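Local coordinates for protein octenoyl-CoA reductase/carboxylase (Streptomyces sp., PDB 4A0S) that reductively carboxylates 2-octenoyl-CoA using NADPH, providing a polyketide extender unit for cinnabaramide biosynthesis, at residues A[23-28]-A[55-60]; A[62-67]-A[176-181]. All blocks are in the same frame, centred on the assembly; numbering follows the deposited sequence.

Contacts 1 and 2 illustrate how two sheets can be joined through one continuous piece of chain. Residues 55-60 leave the sheet of contact 1 and lead almost directly into residues 62-67, which open one of the two strands of contact 2; the centres of the contacts are about 12 Å apart. The seam is closed by packing: SD of M57 lies 3.7 Å from CD1 of L66, CG of P58 3.6 Å from CG2 of V178, and CE2 of Y25 3.3 Å from O of Y176. Both lie away from the NADP and acyl-CoA sites, although the side chain of R180 is about 11 Å from a bound octanoyl-CoA.

Contact 1 (A[23-28]-A[55-60]); sequences DTYLAL and VPMPEL
The ring of Y25 has one face overlapped by CG2 of V55, a CH-pi contact with the methyl 3.7 Å from the ring centroid and displaced toward the rim, CZ being the nearest ring atom. Both residues hold the branch concerned between backbone N and carbonyl carbon (chi1 64° for CG of Y25; CG1 of V55 at -64° leaves CG2 there). The same methyl also meets CB of A27 at 3.7 Å. At the ring edge, in its plane, lies CD of P58, while M57, bent at chi2 and chi3, crosses the ring at about a right angle and brings CE to 3.6 Å from CD1, with SD making an oblique Met-aromatic contact. The backbones fix this layering as an antiparallel pair: Y25 N donates to V55 O at 2.9 Å and V55 N to Y25 O at 2.8 Å. Past the bridge M57 N reaches D23 O at 2.8 Å, from above the carbonyl plane. OG1 of T24 is hydrogen-bonded to OE1 of E54. Strand 24-31 pairs antiparallel with both 54-56 and 110-112; Y110 and V112 of the latter pack on V55, while M57 reaches Y176 of strand 176-180.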
loop_
_atom_site.group_PDB
_atom_site.type_symbol
_atom_site.label_atom_id
_atom_site.label_comp_id
_atom_site.label_asym_id
_atom_site.label_seq_id
_atom_site.Cartn_x
_atom_site.Cartn_y
_atom_site.Cartn_z
ATOM N N ASP A 23 -8.632 47.427 -10.813
ATOM C CA ASP A 23 -8.487 47.674 -9.380
ATOM C C ASP A 23 -9.481 46.859 -8.583
ATOM O O ASP A 23 -9.261 46.569 -7.405
ATOM C CB ASP A 23 -8.763 49.150 -9.089
ATOM C CG ASP A 23 -7.635 50.044 -9.530
ATOM O OD1 ASP A 23 -6.553 49.503 -9.853
ATOM O OD2 ASP A 23 -7.824 51.280 -9.545
ATOM N N THR A 24 -10.608 46.561 -9.211
ATOM C CA THR A 24 -11.674 45.815 -8.552
ATOM C C THR A 24 -12.229 44.798 -9.521
ATOM O O THR A 24 -11.987 44.860 -10.722
ATOM C CB THR A 24 -12.845 46.728 -8.087
ATOM O OG1 THR A 24 -13.566 47.197 -9.226
ATOM C CG2 THR A 24 -12.344 47.928 -7.272
ATOM N N TYR A 25 -12.982 43.846 -8.998
ATOM C CA TYR A 25 -13.678 42.940 -9.873
ATOM C C TYR A 25 -14.975 42.499 -9.257
ATOM O O TYR A 25 -15.144 42.569 -8.041
ATOM C CB TYR A 25 -12.796 41.751 -10.254
ATOM C CG TYR A 25 -12.403 40.859 -9.115
ATOM C CD1 TYR A 25 -11.251 41.116 -8.397
ATOM C CD2 TYR A 25 -13.172 39.747 -8.770
ATOM C CE1 TYR A 25 -10.857 40.309 -7.367
ATOM C CE2 TYR A 25 -12.787 38.918 -7.714
ATOM C CZ TYR A 25 -11.630 39.213 -7.021
ATOM O OH TYR A 25 -11.208 38.427 -5.981
ATOM N N LEU A 26 -15.883 42.046 -10.115
ATOM C CA LEU A 26 -17.183 41.523 -9.691
ATOM C C LEU A 26 -17.010 40.155 -9.032
ATOM O O LEU A 26 -16.353 39.255 -9.570
ATOM C CB LEU A 26 -18.127 41.429 -10.890
ATOM C CG LEU A 26 -19.595 41.056 -10.657
ATOM C CD1 LEU A 26 -20.249 42.078 -9.748
ATOM C CD2 LEU A 26 -20.332 40.976 -11.983
ATOM N N ALA A 27 -17.594 40.001 -7.859
ATOM C CA ALA A 27 -17.438 38.752 -7.125
ATOM C C ALA A 27 -18.676 38.402 -6.337
ATOM O O ALA A 27 -19.294 39.270 -5.719
ATOM C CB ALA A 27 -16.251 38.845 -6.184
ATOM N N LEU A 28 -19.010 37.115 -6.359
ATOM C CA LEU A 28 -19.958 36.551 -5.434
ATOM C C LEU A 28 -19.200 36.433 -4.137
ATOM O O LEU A 28 -18.162 35.776 -4.084
ATOM C CB LEU A 28 -20.421 35.170 -5.891
ATOM C CG LEU A 28 -21.612 34.620 -5.102
ATOM C CD1 LEU A 28 -22.918 35.384 -5.436
ATOM C CD2 LEU A 28 -21.744 33.137 -5.358
ATOM N N VAL A 55 -15.133 43.886 -5.618
ATOM C CA VAL A 55 -14.257 43.717 -4.487
ATOM C C VAL A 55 -12.861 44.123 -4.945
ATOM O O VAL A 55 -12.558 44.050 -6.137
ATOM C CB VAL A 55 -14.245 42.250 -3.948
ATOM C CG1 VAL A 55 -15.608 41.846 -3.406
ATOM C CG2 VAL A 55 -13.792 41.299 -5.028
ATOM N N PRO A 56 -12.006 44.554 -4.011
ATOM C CA PRO A 56 -10.663 44.964 -4.404
ATOM C C PRO A 56 -9.892 43.814 -5.026
ATOM O O PRO A 56 -9.926 42.697 -4.510
ATOM C CB PRO A 56 -10.023 45.353 -3.075
ATOM C CG PRO A 56 -11.189 45.816 -2.245
ATOM C CD PRO A 56 -12.275 44.848 -2.590
ATOM N N MET A 57 -9.213 44.090 -6.135
ATOM C CA MET A 57 -8.243 43.156 -6.695
ATOM C C MET A 57 -7.040 43.043 -5.748
ATOM O O MET A 57 -6.382 44.051 -5.500
ATOM C CB MET A 57 -7.756 43.668 -8.044
ATOM C CG MET A 57 -6.690 42.813 -8.683
ATOM S SD MET A 57 -7.304 41.161 -9.095
ATOM C CE MET A 57 -8.333 41.498 -10.511
ATOM N N PRO A 58 -6.736 41.827 -5.243
ATOM C CA PRO A 58 -5.563 41.733 -4.369
ATOM C C PRO A 58 -4.274 41.733 -5.162
ATOM O O PRO A 58 -4.289 41.537 -6.382
ATOM C CB PRO A 58 -5.744 40.373 -3.693
ATOM C CG PRO A 58 -6.436 39.558 -4.717
ATOM C CD PRO A 58 -7.391 40.513 -5.399
ATOM N N GLU A 59 -3.174 41.975 -4.466
ATOM C CA GLU A 59 -1.862 41.831 -5.037
ATOM C C GLU A 59 -1.545 40.343 -5.175
ATOM O O GLU A 59 -1.857 39.519 -4.293
ATOM C CB GLU A 59 -0.844 42.540 -4.168
ATOM C CG GLU A 59 0.594 42.458 -4.637
ATOM C CD GLU A 59 1.560 43.079 -3.638
ATOM O OE1 GLU A 59 1.158 43.339 -2.481
ATOM O OE2 GLU A 59 2.729 43.304 -4.018
ATOM N N LEU A 60 -0.962 40.010 -6.315
ATOM C CA LEU A 60 -0.624 38.637 -6.628
ATOM C C LEU A 60 0.678 38.217 -5.937
ATOM O O LEU A 60 1.686 38.896 -6.027
ATOM C CB LEU A 60 -0.471 38.531 -8.136
ATOM C CG LEU A 60 -0.837 37.232 -8.823
ATOM C CD1 LEU A 60 -2.284 36.821 -8.490
ATOM C CD2 LEU A 60 -0.626 37.473 -10.291
HETATM O O HOH W 1 -10.819 40.466 -4.204
#

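Contact 2 (A[62-67]-A[176-181]); sequences PDEVLV and YGVVRA
CD1 of L66 nestles against V178, 3.7 Å from its CG2, and meets CB of Y176 at nearly the same distance; CG of L66, anti to the backbone N (chi1 -179°), lies 4.1 Å from CD2 of Y176. OE1 of E64, held by A61 N, comes within 3.1 Å of CG1 of V178, a close approach. V65, V67 and V179 meet on the other face of the sheet, where CG2 of V67 lies 4.1 Å from CG2 of V179. Between the two layers of side chains runs an antiparallel ladder: V65 pairs with V179, and V67 with G177, through two hydrogen bonds each, and A181 N extends the ladder to D63 O at 2.8 Å. The strands belong to the GroES-like domain of this medium-chain dehydrogenase family, 64-73 lying in the sheet between 176-180 and 117-124 over this length. At the D63 end of the ladder D63 and R180 form a salt bridge, OD2 to NE 3.3 Å, with the oxygen far from the guanidinium plane and only the charges interacting. A water in the guanidinium plane accepts from NE of R180 and donates to OD1 of D63 and, at 2.6 Å, to OE2 of E64. OE2 is also in a salt bridge with R105. An alanine in place of this glutamate would probably leave R105 without this ion-pair mate, A61 N without its acceptor, the water without one of its two acceptors and CG1 of V178 beside a gap. Further out, L184 packs on V65, V67 and V179, and R129 of a neighbouring subunit lies against R180.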
loop_
_atom_site.group_PDB
_atom_site.type_symbol
_atom_site.label_atom_id
_atom_site.label_comp_id
_atom_site.label_asym_id
_atom_site.label_seq_id
_atom_site.Cartn_x
_atom_site.Cartn_y
_atom_site.Cartn_z
ATOM N N PRO A 62 3.993 35.684 -5.376
ATOM C CA PRO A 62 4.852 35.251 -6.479
ATOM C C PRO A 62 4.530 33.860 -7.024
ATOM O O PRO A 62 4.911 33.541 -8.153
ATOM C CB PRO A 62 6.260 35.272 -5.875
ATOM C CG PRO A 62 6.041 35.243 -4.394
ATOM C CD PRO A 62 4.753 35.940 -4.144
ATOM N N ASP A 63 3.830 33.050 -6.240
ATOM C CA ASP A 63 3.538 31.683 -6.645
ATOM C C ASP A 63 2.083 31.618 -7.121
ATOM O O ASP A 63 1.533 30.542 -7.327
ATOM C CB ASP A 63 3.729 30.746 -5.467
ATOM C CG ASP A 63 2.755 31.036 -4.338
ATOM O OD1 ASP A 63 2.344 32.217 -4.172
ATOM O OD2 ASP A 63 2.376 30.084 -3.617
ATOM N N GLU A 64 1.473 32.780 -7.306
ATOM C CA GLU A 64 0.060 32.817 -7.647
ATOM C C GLU A 64 -0.196 33.227 -9.071
ATOM O O GLU A 64 0.651 33.825 -9.722
ATOM C CB GLU A 64 -0.678 33.764 -6.726
ATOM C CG GLU A 64 -1.019 33.158 -5.390
ATOM C CD GLU A 64 -1.500 34.202 -4.407
ATOM O OE1 GLU A 64 -1.624 35.385 -4.788
ATOM O OE2 GLU A 64 -1.747 33.853 -3.235
ATOM N N VAL A 65 -1.406 32.935 -9.527
ATOM C CA VAL A 65 -1.811 33.248 -10.871
ATOM C C VAL A 65 -3.162 33.910 -10.783
ATOM O O VAL A 65 -4.007 33.497 -9.996
ATOM C CB VAL A 65 -1.897 31.968 -11.722
ATOM C CG1 VAL A 65 -2.423 32.276 -13.070
ATOM C CG2 VAL A 65 -0.505 31.317 -11.840
ATOM N N LEU A 66 -3.331 34.980 -11.555
ATOM C CA LEU A 66 -4.610 35.638 -11.605
ATOM C C LEU A 66 -5.284 35.046 -12.802
ATOM O O LEU A 66 -4.747 35.092 -13.898
ATOM C CB LEU A 66 -4.442 37.133 -11.768
ATOM C CG LEU A 66 -5.743 37.925 -11.803
ATOM C CD1 LEU A 66 -6.521 37.829 -10.470
ATOM C CD2 LEU A 66 -5.333 39.348 -12.114
ATOM N N VAL A 67 -6.460 34.487 -12.581
ATOM C CA VAL A 67 -7.219 33.848 -13.633
ATOM C C VAL A 67 -8.424 34.728 -13.906
ATOM O O VAL A 67 -9.085 35.136 -12.960
ATOM C CB VAL A 67 -7.713 32.455 -13.164
ATOM C CG1 VAL A 67 -8.653 31.814 -14.183
ATOM C CG2 VAL A 67 -6.529 31.558 -12.876
ATOM N N TYR A 176 -12.580 37.237 -11.631
ATOM C CA TYR A 176 -11.190 36.835 -11.493
ATOM C C TYR A 176 -11.056 36.002 -10.274
ATOM O O TYR A 176 -11.818 36.152 -9.322
ATOM C CB TYR A 176 -10.259 38.046 -11.358
ATOM C CG TYR A 176 -10.242 38.893 -12.588
ATOM C CD1 TYR A 176 -11.153 39.934 -12.731
ATOM C CD2 TYR A 176 -9.325 38.665 -13.615
ATOM C CE1 TYR A 176 -11.166 40.723 -13.845
ATOM C CE2 TYR A 176 -9.340 39.452 -14.764
ATOM C CZ TYR A 176 -10.276 40.487 -14.856
ATOM O OH TYR A 176 -10.358 41.304 -15.957
ATOM N N GLY A 177 -10.045 35.144 -10.291
ATOM C CA GLY A 177 -9.734 34.284 -9.161
ATOM C C GLY A 177 -8.238 34.402 -8.972
ATOM O O GLY A 177 -7.493 34.599 -9.941
ATOM N N VAL A 178 -7.806 34.322 -7.721
ATOM C CA VAL A 178 -6.384 34.279 -7.405
ATOM C C VAL A 178 -6.099 32.874 -6.894
ATOM O O VAL A 178 -6.749 32.374 -5.967
ATOM C CB VAL A 178 -5.977 35.339 -6.367
ATOM C CG1 VAL A 178 -4.527 35.122 -5.906
ATOM C CG2 VAL A 178 -6.148 36.740 -6.952
ATOM N N VAL A 179 -5.146 32.222 -7.541
ATOM C CA VAL A 179 -4.879 30.838 -7.222
ATOM C C VAL A 179 -3.397 30.622 -7.113
ATOM O O VAL A 179 -2.622 31.328 -7.734
ATOM C CB VAL A 179 -5.456 29.890 -8.300
ATOM C CG1 VAL A 179 -6.905 30.243 -8.593
ATOM C CG2 VAL A 179 -4.647 29.949 -9.613
ATOM N N ARG A 180 -3.003 29.631 -6.329
ATOM C CA ARG A 180 -1.626 29.190 -6.373
ATOM C C ARG A 180 -1.426 28.412 -7.669
ATOM O O ARG A 180 -2.332 27.744 -8.144
ATOM C CB ARG A 180 -1.281 28.335 -5.160
ATOM C CG ARG A 180 -1.418 29.101 -3.865
ATOM C CD ARG A 180 -0.594 28.467 -2.755
ATOM N NE ARG A 180 -0.298 29.482 -1.739
ATOM C CZ ARG A 180 -0.038 29.216 -0.463
ATOM N NH1 ARG A 180 -0.027 27.964 -0.036
ATOM N NH2 ARG A 180 0.225 30.189 0.393
ATOM N N ALA A 181 -0.232 28.521 -8.232
ATOM C CA ALA A 181 0.065 27.877 -9.493
ATOM C C ALA A 181 -0.197 26.367 -9.406
ATOM O O ALA A 181 -0.511 25.729 -10.406
ATOM C CB ALA A 181 1.482 28.163 -9.891
HETATM O O HOH W 2 -0.003 32.248 -2.283
#